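Local coordinates for Lin1840 protein (Listeria innocua serovar 6a, PDB 4ZOC) that probably hydrolyses terminal, non-reducing beta-D-glucosyl residues with release of beta-D-glucose, as a family 3 beta-glucosidase linked to beta-1,2-glucan metabolism, at residues S177-C189 against L335-G348. The protein carries 2 engineered substitutions. Numbering follows the deposited sequence.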
ATOM      1  N   SER A 177      21.823  -9.893  32.675  1.00 15.17           N
ATOM      2  CA  SER A 177      21.818 -10.883  33.802  1.00 15.49           C
ATOM      3  C   SER A 177      22.110 -10.229  35.138  1.00 16.98           C
ATOM      4  O   SER A 177      22.025 -10.917  36.139  1.00 17.92           O
ATOM      5  CB  SER A 177      22.863 -11.986  33.524  1.00 16.13           C
ATOM      6  OG  SER A 177      24.171 -11.466  33.669  1.00 17.79           O
ATOM      7  N   LYS A 178      22.444  -8.924  35.160  1.00 16.44           N
ATOM      8  CA  LYS A 178      22.754  -8.178  36.353  1.00 15.42           C
ATOM      9  C   LYS A 178      21.783  -7.023  36.625  1.00 12.04           C
ATOM     10  O   LYS A 178      22.128  -6.092  37.335  1.00 12.87           O
ATOM     11  CB  LYS A 178      24.199  -7.678  36.273  1.00 17.45           C
ATOM     12  CG  LYS A 178      25.258  -8.804  36.340  1.00 22.86           C
ATOM     13  CD  LYS A 178      26.621  -8.151  36.262  1.00 26.87           C
ATOM     14  CE  LYS A 178      27.803  -9.124  36.146  1.00 32.10           C
ATOM     15  NZ  LYS A 178      27.565 -10.328  36.997  1.00 39.57           N
ATOM     16  N   LEU A 179      20.546  -7.110  36.146  1.00 11.40           N
ATOM     17  CA  LEU A 179      19.558  -6.070  36.413  1.00 10.34           C
ATOM     18  C   LEU A 179      19.164  -6.026  37.891  1.00 12.82           C
ATOM     19  O   LEU A 179      18.524  -5.069  38.364  1.00 12.60           O
ATOM     20  CB  LEU A 179      18.363  -6.193  35.454  1.00 11.03           C
ATOM     21  CG  LEU A 179      18.671  -5.614  34.060  1.00 10.26           C
ATOM     22  CD1 LEU A 179      17.693  -6.126  33.031  1.00 12.76           C
ATOM     23  CD2 LEU A 179      18.711  -4.089  34.071  1.00 10.49           C
ATOM     24  N   ASN A 180      19.552  -7.070  38.650  1.00 11.61           N
ATOM     25  CA  ASN A 180      19.258  -7.057  40.057  1.00 14.20           C
ATOM     26  C   ASN A 180      20.289  -6.288  40.850  1.00 12.29           C
ATOM     27  O   ASN A 180      20.014  -5.917  41.995  1.00 15.48           O
ATOM     28  CB  ASN A 180      19.100  -8.468  40.585  1.00 16.23           C
ATOM     29  CG  ASN A 180      20.383  -9.239  40.537  1.00 18.29           C
ATOM     30  OD1 ASN A 180      21.149  -9.180  39.594  1.00 18.29           O
ATOM     31  ND2 ASN A 180      20.640  -9.948  41.573  1.00 27.53           N
ATOM     32  N   GLU A 181      21.409  -5.935  40.210  1.00 13.66           N
ATOM     33  CA  GLU A 181      22.550  -5.232  40.853  1.00 14.99           C
ATOM     34  C   GLU A 181      22.812  -3.857  40.265  1.00 13.54           C
ATOM     35  O   GLU A 181      23.207  -2.979  40.961  1.00 17.84           O
ATOM     36  CB  GLU A 181      23.870  -6.041  40.663  1.00 18.82           C
ATOM     37  CG  GLU A 181      23.902  -7.481  41.176  1.00 22.94           C
ATOM     38  CD  GLU A 181      25.198  -8.230  40.804  1.00 30.19           C
ATOM     39  OE1 GLU A 181      26.107  -7.645  40.168  1.00 25.15           O
ATOM     40  OE2 GLU A 181      25.317  -9.444  41.123  1.00 29.77           O
ATOM     41  N   ASN A 182      22.639  -3.706  38.950  1.00 12.99           N
ATOM     42  CA  ASN A 182      22.888  -2.496  38.248  1.00 12.83           C
ATOM     43  C   ASN A 182      21.570  -1.677  38.209  1.00 12.54           C
ATOM     44  O   ASN A 182      20.841  -1.687  37.216  1.00 12.22           O
ATOM     45  CB  ASN A 182      23.341  -2.821  36.791  1.00 13.97           C
ATOM     46  CG  ASN A 182      24.638  -3.609  36.720  1.00 16.30           C
ATOM     47  OD1 ASN A 182      24.951  -4.313  35.731  1.00 17.42           O
ATOM     48  ND2 ASN A 182      25.375  -3.543  37.767  1.00 15.97           N
ATOM     49  N   LEU A 183      21.306  -0.921  39.273  1.00 10.46           N
ATOM     50  CA  LEU A 183      20.020  -0.270  39.454  1.00 12.18           C
ATOM     51  C   LEU A 183      19.861   1.078  38.778  1.00 10.29           C
ATOM     52  O   LEU A 183      18.791   1.722  38.925  1.00 11.89           O
ATOM     53  CB  LEU A 183      19.719  -0.133  40.962  1.00 12.77           C
ATOM     54  CG  LEU A 183      19.844  -1.420  41.815  1.00 14.88           C
ATOM     55  CD1 LEU A 183      19.284  -1.220  43.207  1.00 15.71           C
ATOM     56  CD2 LEU A 183      19.228  -2.657  41.144  1.00 15.62           C
ATOM     57  N   GLU A 184      20.844   1.448  37.967  1.00 11.19           N
ATOM     58  CA  GLU A 184      20.722   2.625  37.056  1.00 11.64           C
ATOM     59  C   GLU A 184      20.416   2.223  35.600  1.00 11.87           C
ATOM     60  O   GLU A 184      20.157   3.080  34.756  1.00 10.34           O
ATOM     61  CB  GLU A 184      22.014   3.451  37.007  1.00 12.04           C
ATOM     62  CG  GLU A 184      22.317   4.145  38.336  1.00 14.44           C
ATOM     63  CD  GLU A 184      23.663   4.871  38.342  1.00 19.86           C
ATOM     64  OE1 GLU A 184      24.328   4.967  37.253  1.00 20.26           O
ATOM     65  OE2 GLU A 184      24.047   5.367  39.439  1.00 19.76           O
ATOM     66  N   GLN A 185      20.469   0.928  35.343  1.00 11.22           N
ATOM     67  CA  GLN A 185      19.930   0.299  34.113  1.00 11.51           C
ATOM     68  C   GLN A 185      18.536  -0.224  34.373  1.00 11.67           C
ATOM     69  O   GLN A 185      18.111  -0.405  35.526  1.00  8.94           O
ATOM     70  CB  GLN A 185      20.776  -0.908  33.756  1.00 14.08           C
ATOM     71  CG  GLN A 185      22.257  -0.721  33.706  1.00 19.15           C
ATOM     72  CD  GLN A 185      22.727   0.232  32.708  1.00 20.67           C
ATOM     73  OE1 GLN A 185      23.821   0.739  32.859  1.00 33.09           O
ATOM     74  NE2 GLN A 185      21.930   0.533  31.682  1.00 24.87           N
ATOM     75  N   MET A 186      17.785  -0.475  33.295  1.00 11.60           N
ATOM     76  CA  MET A 186      16.398  -0.898  33.417  1.00  9.71           C
ATOM     77  C   MET A 186      16.081  -1.922  32.323  1.00 10.00           C
ATOM     78  O   MET A 186      16.833  -2.069  31.356  1.00 11.54           O
ATOM     79  CB  MET A 186      15.477   0.307  33.288  1.00  9.54           C
ATOM     80  CG  MET A 186      15.373   0.937  31.901  1.00 10.84           C
ATOM     81  SD  MET A 186      14.583   2.548  31.899  1.00 11.38           S
ATOM     82  CE  MET A 186      13.063   2.247  32.742  1.00 10.06           C
ATOM     83  N   ALA A 187      14.968  -2.626  32.470  1.00  9.49           N
ATOM     84  CA  ALA A 187      14.516  -3.551  31.437  1.00  7.62           C
ATOM     85  C   ALA A 187      13.950  -2.788  30.237  1.00  7.78           C
ATOM     86  O   ALA A 187      13.204  -1.806  30.368  1.00  7.61           O
ATOM     87  CB  ALA A 187      13.508  -4.503  31.966  1.00  7.67           C
ATOM     88  N   ALA A 188      14.271  -3.320  29.058  1.00  8.46           N
ATOM     89  CA  ALA A 188      13.712  -2.852  27.802  1.00  8.26           C
ATOM     90  C   ALA A 188      12.575  -3.754  27.371  1.00  9.29           C
ATOM     91  O   ALA A 188      12.570  -4.918  27.692  1.00 10.05           O
ATOM     92  CB  ALA A 188      14.821  -2.804  26.752  1.00  8.76           C
ATOM     93  N   CYS A 189      11.613  -3.202  26.630  1.00  9.02           N
ATOM     94  CA  CYS A 189      10.511  -3.895  26.067  1.00  9.21           C
ATOM     95  C   CYS A 189      10.434  -3.531  24.568  1.00  8.81           C
ATOM     96  O   CYS A 189      10.102  -2.423  24.197  1.00  9.32           O
ATOM     97  CB  CYS A 189       9.206  -3.457  26.709  1.00  9.65           C
ATOM     98  SG  CYS A 189       7.737  -4.242  26.103  1.00  9.59           S
ATOM     99  N   LEU A 335      10.610 -11.799  35.878  1.00 11.87           N
ATOM    100  CA  LEU A 335      10.951 -10.382  35.620  1.00  9.62           C
ATOM    101  C   LEU A 335      11.229  -9.618  36.902  1.00  9.38           C
ATOM    102  O   LEU A 335      12.228  -8.869  37.002  1.00  9.17           O
ATOM    103  CB  LEU A 335       9.851  -9.722  34.815  1.00  9.37           C
ATOM    104  CG  LEU A 335       9.992  -8.204  34.595  1.00 10.26           C
ATOM    105  CD1 LEU A 335      11.272  -7.853  33.875  1.00 11.44           C
ATOM    106  CD2 LEU A 335       8.777  -7.639  33.864  1.00  9.95           C
ATOM    107  N   LYS A 336      10.342  -9.810  37.887  1.00 10.28           N
ATOM    108  CA  LYS A 336      10.471  -9.060  39.104  1.00 11.18           C
ATOM    109  C   LYS A 336      11.752  -9.488  39.778  1.00 11.34           C
ATOM    110  O   LYS A 336      12.504  -8.655  40.321  1.00 10.04           O
ATOM    111  CB  LYS A 336       9.292  -9.236  40.020  1.00 12.05           C
ATOM    112  CG  LYS A 336       8.022  -8.682  39.451  1.00 13.07           C
ATOM    113  CD  LYS A 336       6.752  -8.977  40.185  1.00 12.22           C
ATOM    114  CE  LYS A 336       5.701  -8.010  39.656  1.00 11.21           C
ATOM    115  NZ  LYS A 336       4.380  -8.114  40.291  1.00 10.66           N
ATOM    116  N   ASN A 337      12.047 -10.781  39.706  1.00 11.26           N
ATOM    117  CA  ASN A 337      13.313 -11.309  40.287  1.00 12.39           C
ATOM    118  C   ASN A 337      14.573 -10.798  39.594  1.00 12.08           C
ATOM    119  O   ASN A 337      15.524 -10.419  40.267  1.00 11.92           O
ATOM    120  CB  ASN A 337      13.249 -12.846  40.377  1.00 11.99           C
ATOM    121  CG  ASN A 337      14.248 -13.451  41.360  1.00 13.30           C
ATOM    122  OD1 ASN A 337      14.579 -12.885  42.418  1.00 13.41           O
ATOM    123  ND2 ASN A 337      14.709 -14.613  41.017  1.00 13.97           N
ATOM    124  N   ASP A 338      14.529 -10.717  38.252  1.00 12.64           N
ATOM    125  CA  ASP A 338      15.565 -10.174  37.434  1.00 11.02           C
ATOM    126  C   ASP A 338      15.876  -8.747  37.808  1.00 10.83           C
ATOM    127  O   ASP A 338      17.019  -8.337  37.711  1.00 12.52           O
ATOM    128  CB  ASP A 338      15.194 -10.287  35.932  1.00 11.71           C
ATOM    129  CG  ASP A 338      15.238 -11.733  35.411  1.00 15.35           C
ATOM    130  OD1 ASP A 338      15.701 -12.667  36.118  1.00 13.54           O
ATOM    131  OD2 ASP A 338      14.843 -11.959  34.264  1.00 16.97           O
ATOM    132  N   LEU A 339      14.856  -7.984  38.216  1.00 10.36           N
ATOM    133  CA  LEU A 339      15.008  -6.555  38.601  1.00 10.89           C
ATOM    134  C   LEU A 339      15.420  -6.411  40.104  1.00 12.28           C
ATOM    135  O   LEU A 339      15.659  -5.323  40.590  1.00 12.72           O
ATOM    136  CB  LEU A 339      13.730  -5.803  38.327  1.00 11.35           C
ATOM    137  CG  LEU A 339      13.348  -5.671  36.845  1.00 10.70           C
ATOM    138  CD1 LEU A 339      11.875  -5.420  36.717  1.00 11.95           C
ATOM    139  CD2 LEU A 339      14.156  -4.527  36.279  1.00 11.08           C
ATOM    140  N   GLY A 340      15.515  -7.529  40.824  1.00 15.91           N
ATOM    141  CA  GLY A 340      15.955  -7.486  42.223  1.00 12.05           C
ATOM    142  C   GLY A 340      14.855  -7.095  43.200  1.00 12.49           C
ATOM    143  O   GLY A 340      15.143  -6.802  44.378  1.00 14.33           O
ATOM    144  N   LEU A 341      13.600  -7.118  42.754  1.00 13.00           N
ATOM    145  CA  LEU A 341      12.479  -6.596  43.556  1.00 12.59           C
ATOM    146  C   LEU A 341      12.211  -7.371  44.803  1.00 13.65           C
ATOM    147  O   LEU A 341      11.643  -6.805  45.719  1.00 12.91           O
ATOM    148  CB  LEU A 341      11.202  -6.441  42.712  1.00 10.69           C
ATOM    149  CG  LEU A 341      11.459  -5.484  41.539  1.00 10.61           C
ATOM    150  CD1 LEU A 341      10.110  -5.460  40.731  1.00  9.80           C
ATOM    151  CD2 LEU A 341      11.912  -4.070  41.947  1.00 10.90           C
ATOM    152  N   PHE A 342      12.551  -8.672  44.833  1.00 13.96           N
ATOM    153  CA  PHE A 342      12.336  -9.433  46.086  1.00 17.03           C
ATOM    154  C   PHE A 342      13.337  -9.131  47.205  1.00 17.85           C
ATOM    155  O   PHE A 342      13.077  -9.455  48.363  1.00 21.85           O
ATOM    156  CB  PHE A 342      12.270 -10.923  45.804  1.00 15.02           C
ATOM    157  CG  PHE A 342      11.103 -11.310  44.950  1.00 15.27           C
ATOM    158  CD1 PHE A 342       9.827 -11.305  45.487  1.00 14.28           C
ATOM    159  CD2 PHE A 342      11.279 -11.682  43.622  1.00 12.83           C
ATOM    160  CE1 PHE A 342       8.765 -11.677  44.764  1.00 14.45           C
ATOM    161  CE2 PHE A 342      10.188 -12.048  42.869  1.00 14.33           C
ATOM    162  CZ  PHE A 342       8.930 -12.024  43.423  1.00 13.70           C
ATOM    163  N   GLU A 343      14.459  -8.529  46.853  1.00 14.90           N
ATOM    164  CA  GLU A 343      15.486  -8.054  47.827  1.00 16.39           C
ATOM    165  C   GLU A 343      15.295  -6.565  48.108  1.00 16.15           C
ATOM    166  O   GLU A 343      15.314  -6.166  49.238  1.00 15.56           O
ATOM    167  CB  GLU A 343      16.909  -8.275  47.355  1.00 18.98           C
ATOM    168  CG  GLU A 343      17.361  -9.713  47.242  1.00 19.31           C
ATOM    169  CD  GLU A 343      16.686 -10.455  46.105  1.00 19.49           C
ATOM    170  OE1 GLU A 343      16.743  -9.986  44.933  1.00 19.99           O
ATOM    171  OE2 GLU A 343      16.136 -11.515  46.408  1.00 18.88           O
ATOM    172  N   ASP A 344      14.984  -5.782  47.065  1.00 15.22           N
ATOM    173  CA  ASP A 344      14.729  -4.351  47.175  1.00 14.09           C
ATOM    174  C   ASP A 344      13.612  -3.938  46.252  1.00 13.28           C
ATOM    175  O   ASP A 344      13.845  -3.717  45.061  1.00 12.39           O
ATOM    176  CB  ASP A 344      15.978  -3.556  46.835  1.00 14.52           C
ATOM    177  CG  ASP A 344      15.776  -2.041  46.937  1.00 13.53           C
ATOM    178  OD1 ASP A 344      14.736  -1.572  47.439  1.00 15.56           O
ATOM    179  OD2 ASP A 344      16.709  -1.285  46.525  1.00 15.58           O
ATOM    180  N   PRO A 345      12.399  -3.838  46.787  1.00 15.51           N
ATOM    181  CA  PRO A 345      11.233  -3.497  45.974  1.00 14.53           C
ATOM    182  C   PRO A 345      11.216  -2.029  45.519  1.00 12.88           C
ATOM    183  O   PRO A 345      10.370  -1.687  44.720  1.00 14.46           O
ATOM    184  CB  PRO A 345      10.054  -3.792  46.902  1.00 15.57           C
ATOM    185  CG  PRO A 345      10.624  -3.865  48.271  1.00 18.26           C
ATOM    186  CD  PRO A 345      12.054  -4.089  48.214  1.00 16.10           C
ATOM    187  N   TYR A 346      12.104  -1.192  46.065  1.00 13.25           N
ATOM    188  CA  TYR A 346      12.243   0.208  45.696  1.00 12.52           C
ATOM    189  C   TYR A 346      13.385   0.488  44.746  1.00 14.04           C
ATOM    190  O   TYR A 346      13.645   1.658  44.440  1.00 13.36           O
ATOM    191  CB  TYR A 346      12.413   1.067  46.985  1.00 12.99           C
ATOM    192  CG  TYR A 346      11.243   0.847  47.922  1.00 15.93           C
ATOM    193  CD1 TYR A 346      10.027   1.441  47.684  1.00 14.62           C
ATOM    194  CD2 TYR A 346      11.348   0.006  49.048  1.00 19.40           C
ATOM    195  CE1 TYR A 346       8.927   1.179  48.462  1.00 16.73           C
ATOM    196  CE2 TYR A 346      10.250  -0.266  49.827  1.00 18.29           C
ATOM    197  CZ  TYR A 346       9.049   0.331  49.540  1.00 20.40           C
ATOM    198  OH  TYR A 346       7.980   0.110  50.325  1.00 24.25           O
ATOM    199  N   ARG A 347      14.059  -0.586  44.275  1.00 12.54           N
ATOM    200  CA  ARG A 347      15.127  -0.547  43.303  1.00 13.12           C
ATOM    201  C   ARG A 347      16.035   0.673  43.461  1.00 14.06           C
ATOM    202  O   ARG A 347      16.250   1.505  42.546  1.00 12.77           O
ATOM    203  CB  ARG A 347      14.535  -0.690  41.890  1.00 14.41           C
ATOM    204  CG  ARG A 347      15.513  -1.267  40.930  1.00 13.73           C
ATOM    205  CD  ARG A 347      14.872  -2.107  39.863  1.00 11.42           C
ATOM    206  NE  ARG A 347      15.971  -2.634  39.069  1.00 10.28           N
ATOM    207  CZ  ARG A 347      16.597  -1.978  38.093  1.00 10.52           C
ATOM    208  NH1 ARG A 347      16.248  -0.743  37.754  1.00 11.89           N
ATOM    209  NH2 ARG A 347      17.603  -2.570  37.480  1.00 11.42           N
ATOM    210  N   GLY A 348      16.619   0.747  44.652  1.00 15.62           N
ATOM    211  CA  GLY A 348      17.685   1.685  44.904  1.00 14.74           C
ATOM    212  C   GLY A 348      17.283   2.995  45.545  1.00 15.58           C
ATOM    213  O   GLY A 348      18.129   3.710  45.993  1.00 17.47           O
TER
HETATM  214  O   HOH W   1      19.204  -9.791  37.004  1.00 15.93           O
HETATM  215  O   HOH W   2      18.967  -8.255  44.282  1.00 20.84           O
HETATM  216  O   HOH W   3      18.112   3.026  41.330  1.00 16.44           O
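Arg347 reaches into the loop 177-185 and shows how one buried guanidinium can tie two loops together by hydrogen-bonding to backbone carbonyls. Arg347 NH2 meets Leu179 O at 2.8 Å, nearly straight at 173° and on a lone pair of that carbonyl. Arg347 NH1 and NH2 then converge on a single acceptor, 2.9 and 3.0 Å from Gln185 O. Within its own segment NE turns back to Leu339 O, and all three oxygens lie close to the guanidinium plane, which fixes the rotation of the group. Leu183 lies over one face and Leu339 CD2 over the opposite one. The chain gets there with CG anti to the backbone N (chi1 -154°) and a bend at chi2.

Leu183 divides its branches: CD2 rests on the arginine, while CD1 packs 3.6 Å from Gly348 N. The same Gly348 amide donates to Asp344 OD2, and Asp344 OD1 makes an Asx turn with Tyr346 N, consistent with the aspartate shaping the turn that presents Arg347. Further along, Asn180 CB sits 3.7 Å from Gly340 CA, where a Schellman motif ends helix 322-338.

In the N-terminal TIM-barrel domain, the contact thus joins the approach to barrel strand 187-193 with the exit from helix 322-338. Ala187 faces Leu335 and Leu339, Asp338 forms a salt bridge with Lys232 just before strand 233-236, and Arg347 also touches Thr127 of helix 112-128.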